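Local coordinates for protein glycosyl hydrolase family 10 (Prevotella bryantii, PDB 4MGQ) that is the carbohydrate-binding module of a xylanase that probably hydrolyses internal beta-1,4-xylosidic linkages in xylan, and carries a bound calcium ion, at residues Thr48-Leu53 with Ala90-Ala95; Val65-Asp70 with Lys100-Glu105. All coordinates share one frame; numbering follows the deposited sequence.

Interaction 1: Thr48-Leu53 with Ala90-Ala95; sequences TYTLKL and AQAFEA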
loop_
_atom_site.group_PDB
_atom_site.type_symbol
_atom_site.label_atom_id
_atom_site.label_comp_id
_atom_site.label_asym_id
_atom_site.label_seq_id
_atom_site.Cartn_x
_atom_site.Cartn_y
_atom_site.Cartn_z
ATOM N N THR A 48 16.019 9.584 -0.052
ATOM C CA THR A 48 14.855 9.436 0.814
ATOM C C THR A 48 13.565 9.371 0.009
ATOM O O THR A 48 13.337 10.176 -0.898
ATOM C CB THR A 48 14.777 10.571 1.834
ATOM O OG1 THR A 48 15.883 10.446 2.736
ATOM C CG2 THR A 48 13.484 10.499 2.641
ATOM N N TYR A 49 12.731 8.399 0.358
ATOM C CA TYR A 49 11.477 8.141 -0.337
ATOM C C TYR A 49 10.333 8.307 0.641
ATOM O O TYR A 49 10.478 8.015 1.824
ATOM C CB TYR A 49 11.473 6.733 -0.941
ATOM C CG TYR A 49 12.542 6.577 -1.986
ATOM C CD1 TYR A 49 13.843 6.262 -1.626
ATOM C CD2 TYR A 49 12.254 6.785 -3.329
ATOM C CE1 TYR A 49 14.845 6.139 -2.591
ATOM C CE2 TYR A 49 13.237 6.659 -4.299
ATOM C CZ TYR A 49 14.530 6.350 -3.916
ATOM O OH TYR A 49 15.512 6.242 -4.867
ATOM N N THR A 50 9.198 8.782 0.150
ATOM C CA THR A 50 8.056 9.036 1.025
ATOM C C THR A 50 6.862 8.209 0.585
ATOM O O THR A 50 6.385 8.334 -0.547
ATOM C CB THR A 50 7.678 10.533 1.038
ATOM O OG1 THR A 50 8.782 11.301 1.527
ATOM C CG2 THR A 50 6.466 10.784 1.930
ATOM N N LEU A 51 6.397 7.334 1.474
ATOM C CA LEU A 51 5.197 6.553 1.206
ATOM C C LEU A 51 3.979 7.352 1.649
ATOM O O LEU A 51 3.896 7.747 2.806
ATOM C CB LEU A 51 5.246 5.208 1.949
ATOM C CG LEU A 51 4.027 4.293 1.790
ATOM C CD1 LEU A 51 3.876 3.780 0.360
ATOM C CD2 LEU A 51 4.106 3.111 2.763
ATOM N N LYS A 52 3.046 7.603 0.734
ATOM C CA LYS A 52 1.776 8.229 1.093
ATOM C C LYS A 52 0.638 7.295 0.765
ATOM O O LYS A 52 0.679 6.602 -0.254
ATOM C CB LYS A 52 1.569 9.546 0.341
ATOM C CG LYS A 52 2.580 10.612 0.641
ATOM C CD LYS A 52 2.167 11.900 -0.089
ATOM C CE LYS A 52 3.173 12.999 0.107
ATOM N NZ LYS A 52 2.762 14.220 -0.662
ATOM N N LEU A 53 -0.402 7.308 1.593
ATOM C CA LEU A 53 -1.611 6.549 1.298
ATOM C C LEU A 53 -2.699 6.930 2.287
ATOM O O LEU A 53 -2.442 7.687 3.226
ATOM C CB LEU A 53 -1.322 5.040 1.348
ATOM C CG LEU A 53 -0.931 4.427 2.700
ATOM C CD1 LEU A 53 -1.849 3.244 3.009
ATOM C CD2 LEU A 53 0.529 4.014 2.753
ATOM N N ALA A 90 1.885 9.544 5.742
ATOM C CA ALA A 90 3.045 10.020 5.001
ATOM C C ALA A 90 4.290 9.670 5.795
ATOM O O ALA A 90 4.535 10.243 6.860
ATOM C CB ALA A 90 2.966 11.526 4.745
ATOM N N GLN A 91 5.061 8.713 5.294
ATOM C CA GLN A 91 6.242 8.249 6.016
ATOM C C GLN A 91 7.459 8.234 5.108
ATOM O O GLN A 91 7.478 7.534 4.100
ATOM C CB GLN A 91 6.023 6.845 6.599
ATOM C CG GLN A 91 4.972 6.757 7.697
ATOM C CD GLN A 91 5.361 7.519 8.955
ATOM O OE1 GLN A 91 6.544 7.729 9.236
ATOM N NE2 GLN A 91 4.358 7.946 9.715
ATOM N N ALA A 92 8.477 8.993 5.495
ATOM C CA ALA A 92 9.716 9.058 4.735
ATOM C C ALA A 92 10.747 8.099 5.312
ATOM O O ALA A 92 10.742 7.810 6.511
ATOM C CB ALA A 92 10.259 10.470 4.727
ATOM N N PHE A 93 11.638 7.620 4.455
ATOM C CA PHE A 93 12.729 6.749 4.889
ATOM C C PHE A 93 13.851 6.811 3.855
ATOM O O PHE A 93 13.585 6.924 2.656
ATOM C CB PHE A 93 12.236 5.304 5.066
ATOM C CG PHE A 93 11.887 4.625 3.766
ATOM C CD1 PHE A 93 10.678 4.894 3.125
ATOM C CD2 PHE A 93 12.781 3.757 3.163
ATOM C CE1 PHE A 93 10.364 4.294 1.914
ATOM C CE2 PHE A 93 12.469 3.157 1.956
ATOM C CZ PHE A 93 11.258 3.422 1.334
ATOM N N GLU A 94 15.097 6.744 4.315
ATOM C CA GLU A 94 16.240 6.703 3.412
ATOM C C GLU A 94 16.590 5.269 3.034
ATOM O O GLU A 94 16.767 4.418 3.907
ATOM C CB GLU A 94 17.457 7.375 4.051
ATOM C CG GLU A 94 18.702 7.319 3.185
ATOM C CD GLU A 94 19.962 7.766 3.919
ATOM O OE1 GLU A 94 19.858 8.291 5.044
ATOM O OE2 GLU A 94 21.062 7.577 3.369
ATOM N N ALA A 95 16.671 4.999 1.738
ATOM C CA ALA A 95 17.135 3.705 1.263
ATOM C C ALA A 95 18.599 3.538 1.643
ATOM O O ALA A 95 19.390 4.460 1.467
ATOM C CB ALA A 95 16.955 3.589 -0.241
#
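Tyr49 and Phe93 pair across two antiparallel strands, and the phenylalanine ring tucks in beneath the tyrosine backbone. Phe93 CE1 lies 3.9 Å from Tyr49 CB, while Phe93 CD1 comes within 3.4 Å of the Tyr49 carbonyl oxygen, which approaches the ring obliquely. Phe93 CG sits in the crowded position between the backbone N and the carbonyl carbon (chi1 69°), which starts the ring toward the partner strand. The tyrosine ring turns the other way along the sheet, where its CE1 meets Ala95 CB at 4.1 Å. Its hydroxyl is hydrogen-bonded to the backbone N of Gln44.

The opposite face carries small and polar groups. Two threonines touch Ala92 CB, Thr48 through CG2 at 3.8 Å and Thr50 through OG1 at 3.6 Å. Thr48 and Glu94 cross at about a right angle, the hydroxyl resting against Glu94 CB; the glutamate chain then extends outward to a salt bridge with Lys96.

Registering these side chains are two hydrogen-bonded pairs. Tyr49 N gives a nearly straight bond to Phe93 O (2.9 Å, 172° at the hydrogen), returned from Phe93 N to Tyr49 O, and Leu51 and Gln91 exchange the second pair of bonds. CA-H...O contacts from Thr48, Thr50, Ala90 and Ala92 fill the intervals between them.

Within the five-stranded sheet, strand 87-94 is outermost, and strand 48-57 separates it from strand 111-121, to which Thr50 and Lys52 bond through Leu121 and Gln119. On the inner face, Pro78 of a loop packs on Leu51 and Phe93, Phe80 of strand 80-82 in the other sheet touches Leu51, and Tyr49 rests on Leu43 and Asp122.

Interaction 2: Val65-Asp70 with Lys100-Glu105; sequences VWPQGD and KQLRFE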
loop_
_atom_site.group_PDB
_atom_site.type_symbol
_atom_site.label_atom_id
_atom_site.label_comp_id
_atom_site.label_asym_id
_atom_site.label_seq_id
_atom_site.Cartn_x
_atom_site.Cartn_y
_atom_site.Cartn_z
ATOM N N VAL A 65 6.070 -2.259 7.010
ATOM C CA VAL A 65 6.535 -2.298 5.621
ATOM C C VAL A 65 8.052 -2.442 5.582
ATOM O O VAL A 65 8.766 -1.597 6.113
ATOM C CB VAL A 65 6.138 -1.029 4.832
ATOM C CG1 VAL A 65 6.597 -1.150 3.388
ATOM C CG2 VAL A 65 4.617 -0.794 4.878
ATOM N N TRP A 66 8.545 -3.519 4.974
ATOM C CA TRP A 66 9.987 -3.709 4.803
ATOM C C TRP A 66 10.357 -3.588 3.332
ATOM O O TRP A 66 9.940 -4.421 2.527
ATOM C CB TRP A 66 10.450 -5.085 5.305
ATOM C CG TRP A 66 10.228 -5.360 6.759
ATOM C CD1 TRP A 66 10.201 -4.455 7.787
ATOM C CD2 TRP A 66 10.006 -6.644 7.345
ATOM N NE1 TRP A 66 9.965 -5.111 8.982
ATOM C CE2 TRP A 66 9.843 -6.453 8.731
ATOM C CE3 TRP A 66 9.925 -7.941 6.825
ATOM C CZ2 TRP A 66 9.609 -7.515 9.607
ATOM C CZ3 TRP A 66 9.696 -8.992 7.692
ATOM C CH2 TRP A 66 9.530 -8.771 9.070
ATOM N N PRO A 67 11.144 -2.562 2.980
ATOM C CA PRO A 67 11.705 -2.501 1.623
ATOM C C PRO A 67 12.682 -3.653 1.401
ATOM O O PRO A 67 13.350 -4.064 2.344
ATOM C CB PRO A 67 12.436 -1.159 1.597
ATOM C CG PRO A 67 11.781 -0.342 2.701
ATOM C CD PRO A 67 11.505 -1.379 3.775
ATOM N N GLN A 68 12.782 -4.148 0.175
ATOM C CA GLN A 68 13.586 -5.336 -0.078
ATOM C C GLN A 68 14.369 -5.232 -1.376
ATOM O O GLN A 68 13.811 -4.899 -2.415
ATOM C CB GLN A 68 12.685 -6.570 -0.122
ATOM C CG GLN A 68 13.421 -7.850 -0.503
ATOM C CD GLN A 68 14.103 -8.499 0.689
ATOM O OE1 GLN A 68 13.495 -8.651 1.762
ATOM N NE2 GLN A 68 15.367 -8.910 0.507
ATOM N N GLY A 69 15.660 -5.538 -1.299
ATOM C CA GLY A 69 16.490 -5.748 -2.475
ATOM C C GLY A 69 17.238 -7.055 -2.283
ATOM O O GLY A 69 16.650 -8.058 -1.880
ATOM N N ASP A 70 18.539 -7.050 -2.534
ATOM C CA ASP A 70 19.331 -8.232 -2.213
ATOM C C ASP A 70 19.357 -8.455 -0.705
ATOM O O ASP A 70 19.472 -9.585 -0.251
ATOM C CB ASP A 70 20.736 -8.110 -2.781
ATOM C CG ASP A 70 20.775 -8.389 -4.280
ATOM O OD1 ASP A 70 20.023 -9.287 -4.742
ATOM O OD2 ASP A 70 21.551 -7.713 -4.988
ATOM N N LYS A 100 14.027 -2.994 -4.526
ATOM C CA LYS A 100 13.132 -3.127 -5.669
ATOM C C LYS A 100 11.689 -3.479 -5.306
ATOM O O LYS A 100 10.819 -3.479 -6.176
ATOM C CB LYS A 100 13.679 -4.174 -6.638
ATOM C CG LYS A 100 13.561 -5.583 -6.142
ATOM C CD LYS A 100 13.884 -6.600 -7.242
ATOM C CE LYS A 100 15.280 -6.382 -7.807
ATOM N NZ LYS A 100 16.340 -6.400 -6.747
ATOM N N GLN A 101 11.427 -3.766 -4.028
ATOM C CA GLN A 101 10.106 -4.227 -3.605
ATOM C C GLN A 101 9.723 -3.655 -2.235
ATOM O O GLN A 101 10.587 -3.470 -1.383
ATOM C CB GLN A 101 10.075 -5.758 -3.567
ATOM C CG GLN A 101 8.725 -6.354 -3.205
ATOM C CD GLN A 101 8.727 -7.876 -3.211
ATOM O OE1 GLN A 101 9.444 -8.509 -2.445
ATOM N NE2 GLN A 101 7.936 -8.461 -4.095
ATOM N N LEU A 102 8.438 -3.351 -2.045
ATOM C CA LEU A 102 7.911 -3.049 -0.711
ATOM C C LEU A 102 7.134 -4.252 -0.215
ATOM O O LEU A 102 6.181 -4.685 -0.861
ATOM C CB LEU A 102 6.987 -1.821 -0.725
ATOM C CG LEU A 102 7.614 -0.498 -1.149
ATOM C CD1 LEU A 102 6.579 0.626 -0.997
ATOM C CD2 LEU A 102 8.849 -0.204 -0.346
ATOM N N ARG A 103 7.532 -4.777 0.939
ATOM C CA ARG A 103 6.823 -5.897 1.563
ATOM C C ARG A 103 5.926 -5.402 2.687
ATOM O O ARG A 103 6.432 -4.924 3.694
ATOM C CB ARG A 103 7.818 -6.924 2.128
ATOM C CG ARG A 103 8.755 -7.535 1.065
ATOM C CD ARG A 103 9.891 -8.353 1.685
ATOM N NE ARG A 103 9.375 -9.366 2.609
ATOM C CZ ARG A 103 10.122 -9.953 3.544
ATOM N NH1 ARG A 103 11.407 -9.630 3.674
ATOM N NH2 ARG A 103 9.580 -10.841 4.361
ATOM N N PHE A 104 4.610 -5.516 2.511
ATOM C CA PHE A 104 3.665 -5.221 3.585
ATOM C C PHE A 104 3.509 -6.486 4.427
ATOM O O PHE A 104 3.018 -7.504 3.947
ATOM C CB PHE A 104 2.305 -4.754 3.033
ATOM C CG PHE A 104 2.327 -3.374 2.416
ATOM C CD1 PHE A 104 2.996 -3.136 1.219
ATOM C CD2 PHE A 104 1.641 -2.320 3.015
ATOM C CE1 PHE A 104 3.006 -1.867 0.641
ATOM C CE2 PHE A 104 1.632 -1.039 2.434
ATOM C CZ PHE A 104 2.319 -0.813 1.251
ATOM N N GLU A 105 3.942 -6.416 5.680
ATOM C CA GLU A 105 3.910 -7.568 6.583
ATOM C C GLU A 105 2.609 -7.586 7.363
ATOM O O GLU A 105 2.446 -6.825 8.320
ATOM C CB GLU A 105 5.098 -7.515 7.532
ATOM C CG GLU A 105 6.432 -7.478 6.808
ATOM C CD GLU A 105 6.648 -8.723 5.980
ATOM O OE1 GLU A 105 6.607 -9.834 6.558
ATOM O OE2 GLU A 105 6.832 -8.605 4.750
#
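The indole of Trp66 has Glu105 over one face and the guanidinium of Arg103 at its edge. Glu105 CG stands 3.6 Å from the centroid of the six-membered ring, a CH-pi contact 15° off the normal. The glutamate chain bends at its second torsion (chi2 -62°) and its carboxylate lies almost parallel to the ring, with OE1 3.4 Å from Trp66 CZ3. Arg103 CZ is in the indole plane, whereas Trp66 CE3 sits over the guanidinium face, offset toward its rim, so the edge of one flat group meets the face of the other.

On the other side of the sheet, Val65 CG2 lies over the Phe104 ring, 4.0 Å from its centroid, and Pro67 CB meets Leu102 CD2. The strands joined, 61-69 and 99-105, are antiparallel neighbours, with strand 34-37 beyond 99-105.

Gln68 approaches the guanidinium from its edge. NH1 of Arg103 donates to Gln68 OE1 at 3.0 Å, with the amide and guanidinium planes turned 40° apart; Thr72 OG1 also bonds this oxygen. NE2 of the same amide donates to Gly69 O at 2.8 Å, so bonds at both ends restrain the amide's rotation. At the backbone, Trp66 and Arg103 exchange two bonds. Farther along, Lys100 and Gln101 both face Gln68, a classic beta bulge, and Gln68 O accepts from Lys100 N (2.9 Å) and Gln101 N (3.1 Å).

Arg103 is thus held from several directions: its NE forms a salt bridge of 3.4 Å to Glu105 OE2, and its NH2 forms one to Glu34. Because the carboxylates of Glu34 and Glu105 approach each other closely, the arginine's positive charge would be expected to ease their repulsion, while the indole edge and the Gln68 amide limit how far the guanidinium can turn.

The centres of the two interactions lie 13 Å apart, one in each of the two five-stranded antiparallel sheets that face each other as a beta-sandwich, with the jelly-roll topology known for this family of carbohydrate-binding modules. Their segments alternate along the chain: 48-53, 65-70, 90-95, 100-105. The four segments therefore alternate between the sheets, and each pairing is completed only after the chain has visited the opposite sheet. The sheets meet directly where Phe93 CE2 of interaction 1 packs on Pro67 CG of interaction 2 at 3.6 Å. The two pairings thus tie crossing connections into one module, whose calcium ion lies about 13 Å from the Lys52 side chain.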